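Local coordinates for Serine/threonine-protein kinase PknI (Mycobacterium tuberculosis, PDB 5XLL), which is a membrane-anchored kinase that phosphorylates serine and threonine residues and slows mycobacterial growth in the infected host, probably acting as a dimer through its extracellular sensor domain, at residues T99-Q104 with V124-C129. Sequence-based numbering, arbitrary orientation.
Sequences TQATTQ and VHSNEC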
loop_
_atom_site.group_PDB
_atom_site.type_symbol
_atom_site.label_atom_id
_atom_site.label_comp_id
_atom_site.label_asym_id
_atom_site.label_seq_id
_atom_site.Cartn_x
_atom_site.Cartn_y
_atom_site.Cartn_z
ATOM N N THR B 99 6.221 23.322 -0.626
ATOM C CA THR B 99 6.714 22.020 -0.988
ATOM C C THR B 99 6.354 21.084 0.161
ATOM O O THR B 99 6.345 21.500 1.328
ATOM C CB THR B 99 8.241 22.075 -1.273
ATOM O OG1 THR B 99 8.732 20.769 -1.608
ATOM C CG2 THR B 99 8.999 22.641 -0.066
ATOM N N GLN B 100 6.016 19.843 -0.172
ATOM C CA GLN B 100 5.586 18.884 0.835
ATOM C C GLN B 100 6.391 17.602 0.729
ATOM O O GLN B 100 6.815 17.211 -0.357
ATOM C CB GLN B 100 4.084 18.586 0.710
ATOM C CG GLN B 100 3.654 18.028 -0.660
ATOM C CD GLN B 100 2.141 18.059 -0.863
ATOM O OE1 GLN B 100 1.393 18.409 0.049
ATOM N NE2 GLN B 100 1.692 17.707 -2.065
ATOM N N ALA B 101 6.602 16.955 1.873
ATOM C CA ALA B 101 7.374 15.721 1.933
ATOM C C ALA B 101 6.494 14.562 1.501
ATOM O O ALA B 101 5.419 14.352 2.075
ATOM C CB ALA B 101 7.895 15.482 3.351
ATOM N N THR B 102 6.967 13.817 0.502
ATOM C CA THR B 102 6.248 12.657 -0.022
ATOM C C THR B 102 7.080 11.380 -0.010
ATOM O O THR B 102 8.297 11.415 -0.163
ATOM C CB THR B 102 5.761 12.885 -1.476
ATOM O OG1 THR B 102 6.886 12.917 -2.368
ATOM C CG2 THR B 102 5.000 14.181 -1.578
ATOM N N THR B 103 6.413 10.249 0.163
ATOM C CA THR B 103 7.050 8.959 -0.037
ATOM C C THR B 103 6.455 8.348 -1.316
ATOM O O THR B 103 5.226 8.377 -1.496
ATOM C CB THR B 103 6.823 8.061 1.185
ATOM O OG1 THR B 103 7.891 8.268 2.124
ATOM C CG2 THR B 103 6.774 6.606 0.800
ATOM N N GLN B 104 7.311 7.848 -2.216
ATOM C CA GLN B 104 6.845 7.195 -3.452
ATOM C C GLN B 104 7.434 5.820 -3.669
ATOM O O GLN B 104 8.629 5.619 -3.478
ATOM C CB GLN B 104 7.196 8.030 -4.677
ATOM C CG GLN B 104 6.798 9.473 -4.570
ATOM C CD GLN B 104 7.197 10.249 -5.803
ATOM O OE1 GLN B 104 7.774 9.683 -6.745
ATOM N NE2 GLN B 104 6.890 11.552 -5.814
ATOM N N VAL B 124 1.763 11.669 1.262
ATOM C CA VAL B 124 2.182 12.977 1.745
ATOM C C VAL B 124 2.316 12.966 3.269
ATOM O O VAL B 124 1.374 12.597 3.976
ATOM C CB VAL B 124 1.170 14.038 1.361
ATOM C CG1 VAL B 124 1.782 15.432 1.516
ATOM C CG2 VAL B 124 0.718 13.799 -0.062
ATOM N N HIS B 125 3.476 13.391 3.762
ATOM C CA HIS B 125 3.835 13.190 5.165
ATOM C C HIS B 125 3.838 14.485 5.949
ATOM O O HIS B 125 3.864 14.470 7.183
ATOM C CB HIS B 125 5.211 12.535 5.264
ATOM C CG HIS B 125 5.223 11.107 4.816
ATOM N ND1 HIS B 125 4.852 10.071 5.640
ATOM C CD2 HIS B 125 5.541 10.549 3.622
ATOM C CE1 HIS B 125 4.951 8.928 4.980
ATOM N NE2 HIS B 125 5.363 9.194 3.756
ATOM N N SER B 126 3.834 15.601 5.228
ATOM C CA SER B 126 3.788 16.902 5.867
ATOM C C SER B 126 2.577 17.733 5.388
ATOM O O SER B 126 1.808 17.302 4.512
ATOM C CB SER B 126 5.106 17.632 5.634
ATOM O OG SER B 126 5.375 17.742 4.249
ATOM N N ASN B 127 2.420 18.931 5.946
ATOM C CA ASN B 127 1.154 19.639 5.804
ATOM C C ASN B 127 1.263 21.070 5.289
ATOM O O ASN B 127 0.345 21.870 5.475
ATOM C CB ASN B 127 0.398 19.612 7.129
ATOM C CG ASN B 127 -1.087 19.756 6.940
ATOM O OD1 ASN B 127 -1.659 19.155 6.026
ATOM N ND2 ASN B 127 -1.726 20.571 7.783
ATOM N N GLU B 128 2.380 21.384 4.639
ATOM C CA GLU B 128 2.625 22.735 4.138
ATOM C C GLU B 128 1.534 23.144 3.146
ATOM O O GLU B 128 1.214 24.325 3.008
ATOM C CB GLU B 128 4.003 22.833 3.461
ATOM C CG GLU B 128 5.177 22.255 4.252
ATOM C CD GLU B 128 5.223 20.741 4.201
ATOM O OE1 GLU B 128 4.151 20.099 4.336
ATOM O OE2 GLU B 128 6.321 20.182 4.017
ATOM N N CYS B 129 0.961 22.159 2.462
ATOM C CA CYS B 129 -0.069 22.450 1.473
ATOM C C CYS B 129 -1.413 21.807 1.830
ATOM O O CYS B 129 -2.283 21.652 0.972
ATOM C CB CYS B 129 0.401 22.033 0.071
ATOM S SG CYS B 129 1.835 22.990 -0.526
#
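The carbonyl of Thr99 lies against the side chain of Glu128, whose OE2 stands 3.0 Å from Thr99 O. Both atoms are acceptors, so this approach is no bond; both carboxylate oxygens of Glu128, OE1 at 2.7 Å and OE2 at 2.6 Å, instead approach Ser126 OG. The chain of Gln100, extended beyond CG, crosses Val124 at a slant, with OE1 3.3 Å from the methyl CG1, while NE2 is hydrogen-bonded to Gln131; Cys129 CB packs near the same amide, and its SG forms the disulfide with Cys90. Ala101 anchors the pairing through its backbone. Its O accepts a nearly straight 2.7 Å bond from His125 N, whereas its N donates to Ser126 OG at 2.8 Å. With chi1 at 57°, the serine hydroxyl is swung toward the strand, where it replaces the backbone carbonyl that a regular ladder would supply. Thr102 then faces Val124 as an antiparallel non-hydrogen-bonded pair, CA to CA 4.4 Å. At Thr103 the His125 imidazole crosses the threonine side chain obliquely, NE2 3.2 Å from CB, with its edge toward Thr103 N in the ring plane. Here the antiparallel ladder between strands 97-110 and 116-124 of the sensor-domain sheet frays into a loop, with a serine side chain extending the pairing and a disulfide tying the loop to strand 78-91.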